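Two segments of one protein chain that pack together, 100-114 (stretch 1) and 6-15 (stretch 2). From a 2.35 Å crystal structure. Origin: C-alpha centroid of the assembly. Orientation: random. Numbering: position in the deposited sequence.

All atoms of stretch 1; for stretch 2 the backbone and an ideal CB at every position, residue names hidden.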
# COMPACT_ATOMS: atom_id res chain seq x y z
N LEU A 100 10.59 1.96 -6.71
CA LEU A 100 9.36 2.59 -7.19
C LEU A 100 9.03 3.94 -6.51
O LEU A 100 8.56 4.90 -7.15
CB LEU A 100 8.22 1.64 -6.98
CG LEU A 100 8.23 0.43 -7.89
CD1 LEU A 100 6.86 -0.13 -7.83
CD2 LEU A 100 8.55 0.87 -9.29
N ILE A 101 9.30 3.97 -5.21
CA ILE A 101 9.13 5.15 -4.41
C ILE A 101 10.07 6.29 -4.78
O ILE A 101 9.60 7.33 -5.22
CB ILE A 101 9.16 4.81 -2.93
CG1 ILE A 101 7.92 4.00 -2.56
CG2 ILE A 101 9.13 6.09 -2.09
CD1 ILE A 101 7.98 3.39 -1.18
N ALA A 102 11.39 6.08 -4.65
CA ALA A 102 12.39 7.15 -4.82
C ALA A 102 12.46 7.67 -6.25
O ALA A 102 12.72 8.86 -6.46
CB ALA A 102 13.74 6.66 -4.41
N ALA A 103 12.25 6.76 -7.20
CA ALA A 103 12.12 7.09 -8.62
C ALA A 103 11.19 8.29 -8.94
O ALA A 103 11.42 8.97 -9.89
CB ALA A 103 11.68 5.83 -9.45
N GLN A 104 10.16 8.52 -8.15
CA GLN A 104 9.15 9.49 -8.46
C GLN A 104 9.55 10.87 -7.91
O GLN A 104 8.97 11.37 -6.94
CB GLN A 104 7.81 9.04 -7.91
CG GLN A 104 7.50 7.59 -8.09
CD GLN A 104 7.63 7.06 -9.53
OE1 GLN A 104 7.47 7.78 -10.50
NE2 GLN A 104 7.91 5.79 -9.64
N THR A 105 10.52 11.46 -8.61
CA THR A 105 11.28 12.62 -8.17
C THR A 105 10.54 13.96 -8.03
O THR A 105 10.96 14.81 -7.26
CB THR A 105 12.58 12.81 -9.02
OG1 THR A 105 12.46 12.13 -10.28
CG2 THR A 105 13.80 12.28 -8.24
N GLU A 106 9.43 14.11 -8.75
CA GLU A 106 8.54 15.27 -8.64
C GLU A 106 7.04 14.93 -8.50
O GLU A 106 6.20 15.52 -9.17
CB GLU A 106 8.74 16.20 -9.85
CG GLU A 106 10.16 16.78 -9.98
CD GLU A 106 10.44 17.34 -11.37
OE1 GLU A 106 9.77 16.91 -12.35
OE2 GLU A 106 11.36 18.21 -11.48
N VAL A 107 6.73 13.97 -7.63
CA VAL A 107 5.37 13.67 -7.21
C VAL A 107 5.40 13.76 -5.69
O VAL A 107 6.21 13.07 -5.05
CB VAL A 107 4.95 12.22 -7.56
CG1 VAL A 107 3.45 12.02 -7.39
CG2 VAL A 107 5.38 11.84 -8.95
N GLN A 108 4.54 14.60 -5.13
CA GLN A 108 4.60 14.94 -3.71
C GLN A 108 4.25 13.77 -2.79
O GLN A 108 4.96 13.54 -1.82
CB GLN A 108 3.69 16.12 -3.40
CG GLN A 108 3.75 16.55 -1.95
CD GLN A 108 2.64 17.52 -1.58
OE1 GLN A 108 2.64 18.69 -2.01
NE2 GLN A 108 1.69 17.03 -0.79
N SER A 109 3.15 13.08 -3.09
CA SER A 109 2.73 11.88 -2.35
C SER A 109 2.41 10.68 -3.22
O SER A 109 1.73 10.77 -4.24
CB SER A 109 1.61 12.15 -1.32
OG SER A 109 0.54 12.90 -1.85
N VAL A 110 2.88 9.52 -2.78
CA VAL A 110 2.76 8.33 -3.58
C VAL A 110 2.37 7.11 -2.75
O VAL A 110 2.83 6.91 -1.63
CB VAL A 110 4.02 8.09 -4.47
CG1 VAL A 110 5.25 8.28 -3.65
CG2 VAL A 110 4.04 6.69 -5.08
N MSE A 111 1.50 6.31 -3.34
CA MSE A 111 0.95 5.15 -2.70
C MSE A 111 1.26 3.92 -3.53
O MSE A 111 0.98 3.87 -4.74
CB MSE A 111 -0.55 5.27 -2.54
CG MSE A 111 -1.16 3.99 -2.09
SE MSE A 111 -2.88 4.21 -1.33
CE MSE A 111 -4.06 3.74 -2.87
N LEU A 112 1.80 2.92 -2.86
CA LEU A 112 2.03 1.65 -3.49
C LEU A 112 0.96 0.65 -3.09
O LEU A 112 0.61 0.58 -1.93
CB LEU A 112 3.45 1.13 -3.16
CG LEU A 112 4.66 1.99 -3.55
CD1 LEU A 112 5.79 1.02 -3.51
CD2 LEU A 112 4.67 2.70 -4.97
N VAL A 113 0.46 -0.12 -4.05
CA VAL A 113 -0.51 -1.21 -3.78
C VAL A 113 0.04 -2.57 -4.29
O VAL A 113 -0.02 -2.91 -5.47
CB VAL A 113 -1.93 -0.90 -4.40
CG1 VAL A 113 -2.99 -2.01 -4.08
CG2 VAL A 113 -2.42 0.46 -3.97
N GLY A 114 0.57 -3.36 -3.37
CA GLY A 114 1.15 -4.68 -3.70
C GLY A 114 1.02 -5.65 -2.55
O GLY A 114 0.08 -5.55 -1.76
N UNK A 6 13.57 17.14 -2.32
CA UNK A 6 13.38 15.80 -1.69
C UNK A 6 11.94 15.27 -1.85
O UNK A 6 11.10 15.56 -1.01
CB UNK A 6 13.73 15.87 -0.20
N UNK A 7 11.67 14.53 -2.93
CA UNK A 7 10.31 14.11 -3.30
C UNK A 7 10.29 12.65 -3.75
O UNK A 7 11.11 12.28 -4.59
CB UNK A 7 9.76 15.01 -4.41
N UNK A 8 9.33 11.83 -3.28
CA UNK A 8 8.12 12.06 -2.44
C UNK A 8 8.35 12.53 -1.00
O UNK A 8 9.36 12.22 -0.38
CB UNK A 8 7.32 10.76 -2.38
N UNK A 9 7.39 13.27 -0.47
CA UNK A 9 7.44 13.68 0.93
C UNK A 9 6.46 12.87 1.81
O UNK A 9 6.55 12.87 3.03
CB UNK A 9 7.13 15.17 1.04
N UNK A 10 5.54 12.16 1.16
CA UNK A 10 4.64 11.22 1.83
C UNK A 10 4.50 9.91 1.06
O UNK A 10 4.18 9.92 -0.13
CB UNK A 10 3.26 11.86 2.02
N UNK A 11 4.75 8.80 1.77
CA UNK A 11 4.61 7.43 1.28
C UNK A 11 3.43 6.71 1.94
O UNK A 11 3.38 6.54 3.15
CB UNK A 11 5.90 6.65 1.53
N UNK A 12 2.51 6.25 1.12
CA UNK A 12 1.46 5.35 1.58
C UNK A 12 1.79 3.95 1.12
O UNK A 12 2.15 3.75 -0.07
CB UNK A 12 0.09 5.78 1.07
N UNK A 13 1.69 3.01 2.06
CA UNK A 13 1.90 1.58 1.84
C UNK A 13 0.69 0.74 2.19
O UNK A 13 0.39 0.52 3.40
CB UNK A 13 3.10 1.10 2.66
N UNK A 14 0.05 0.21 1.14
CA UNK A 14 -1.23 -0.48 1.19
C UNK A 14 -1.11 -1.96 0.78
O UNK A 14 -0.77 -2.30 -0.37
CB UNK A 14 -2.23 0.23 0.28
N UNK A 15 -1.42 -2.84 1.71
CA UNK A 15 -1.51 -4.23 1.34
C UNK A 15 -2.90 -4.45 0.77
O UNK A 15 -3.85 -3.83 1.22
CB UNK A 15 -1.23 -5.15 2.53

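Position 6 carries a CB that points away from stretch 1, with nothing of it within 5.5 Å, so almost any residue would do; it is Ser6.

At position 7 the CB points toward stretch 1 and its ideal place lies 3.1 Å from Thr105 O, a tight fit on the turn backbone. A long or flat side chain could lie along the main chain from 105 to 108. Phe7 does so: its CD2 reaches 3.8 Å from Val107 C and its CE2 3.9 Å from Gln108 CB. Phe7 O lies 3.3 Å from Gln104 O, two acceptors that do not bond; a water donates hydrogen bonds to both, its O 2.5 Å from Phe7 O and 2.7 Å from Ala102 O.

Position 8 follows a cis peptide bond, with phi -65°, and its ideal CB sits 3.5 Å from Val110 CG1. Little room and that peptide argue strongly for proline. Pro8 is found, its CG 3.2 Å from Val110 CG1 and 3.4 Å from Ile101 O, touching both residues.

Position 9 offers its amide: N lies 2.8 Å from Gln108 O and bonds to it. The sideways CB asks for little, so small polar or branched residues suit. Thr9 is found.

From 10 onward the chain is a strand running parallel to 109-114, and CBs alternate between faces. Position 10 shares a face with Ser109, whose small side chain leaves room for many residues. Arg10 passes Ser109, CB to CB 3.8 Å, and its end leads away to partners elsewhere in the structure. Its O accepts from Val110 N at 3.0 Å.

Position 11 turns to the other face, where its ideal CB lies 4.7 Å from Ile101 CD1: an apolar, probably branched residue. Val11 answers, CG2 to Ile101 CG2 3.5 Å.

Position 12 stands beside Met111 (selenomethionine), with Ser109 farther back, so a large, partly apolar side chain fits. Tyr12 packs CB against Met111 CB at 3.7 Å, while its ring reaches back, CE1 4.0 Å from Ser109 CB. Its backbone bonds twice, N to Val110 O (2.8 Å) and O to Leu112 N (2.9 Å).

At 13 the ideal CB is far from the neighbouring strand, 5.2 Å from Leu112 O, and an aliphatic long enough to reach Ile101 suits; Leu13 sends CD2 to 4.3 Å from Ile101 CD1.

The ideal CB at 14 lies 3.6 Å from Leu112 O, with Val113 CG2 and Met111 SE each at 4.3 Å, an apolar site. Leu14 puts CD2 3.8 Å from Val113 CG2 and 4.0 Å from Met111 CE.

Position 15 flanks side-chain-free Gly114 and tolerates much; Arg15 extends to a partner elsewhere in the structure.

Stretch 2 (6-15) SFPTRVYLLR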
# COMPACT_ATOMS: atom_id res chain seq x y z
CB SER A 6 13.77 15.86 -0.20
OG SER A 6 13.21 17.00 0.49
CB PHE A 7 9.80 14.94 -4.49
CG PHE A 7 8.92 16.13 -4.13
CD1 PHE A 7 9.16 16.88 -2.99
CD2 PHE A 7 7.91 16.52 -4.98
CE1 PHE A 7 8.35 17.97 -2.68
CE2 PHE A 7 7.10 17.59 -4.69
CZ PHE A 7 7.32 18.32 -3.53
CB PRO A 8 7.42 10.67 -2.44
CG PRO A 8 7.98 9.98 -3.73
CD PRO A 8 9.41 10.41 -3.69
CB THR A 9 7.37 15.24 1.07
OG1 THR A 9 6.02 15.72 1.08
CG2 THR A 9 8.09 15.88 -0.06
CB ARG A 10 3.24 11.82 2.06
CG ARG A 10 2.34 10.90 2.91
CD ARG A 10 1.24 11.63 3.66
NE ARG A 10 1.75 12.39 4.79
CZ ARG A 10 0.98 12.98 5.70
NH1 ARG A 10 -0.34 12.87 5.61
NH2 ARG A 10 1.51 13.65 6.70
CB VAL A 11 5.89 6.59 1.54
CG1 VAL A 11 5.64 5.10 1.40
CG2 VAL A 11 6.98 6.98 0.59
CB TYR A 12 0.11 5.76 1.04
CG TYR A 12 -0.32 7.19 1.34
CD1 TYR A 12 -0.26 8.17 0.34
CD2 TYR A 12 -0.85 7.55 2.61
CE1 TYR A 12 -0.67 9.48 0.61
CE2 TYR A 12 -1.28 8.85 2.89
CZ TYR A 12 -1.18 9.81 1.88
OH TYR A 12 -1.60 11.11 2.14
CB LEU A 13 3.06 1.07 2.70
CG LEU A 13 4.48 1.62 2.62
CD1 LEU A 13 5.28 0.88 3.66
CD2 LEU A 13 5.03 1.39 1.27
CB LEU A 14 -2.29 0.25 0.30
CG LEU A 14 -3.71 -0.37 0.15
CD1 LEU A 14 -4.47 -0.52 1.50
CD2 LEU A 14 -4.61 0.33 -0.88
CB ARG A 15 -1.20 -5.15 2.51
CG ARG A 15 -1.15 -6.62 2.07
CD ARG A 15 -0.52 -7.54 3.07
NE ARG A 15 -0.79 -8.90 2.67
CZ ARG A 15 -0.99 -9.90 3.52
NH1 ARG A 15 -0.89 -9.69 4.84
NH2 ARG A 15 -1.28 -11.12 3.07
O HOH W 1 13.02 10.68 -4.54
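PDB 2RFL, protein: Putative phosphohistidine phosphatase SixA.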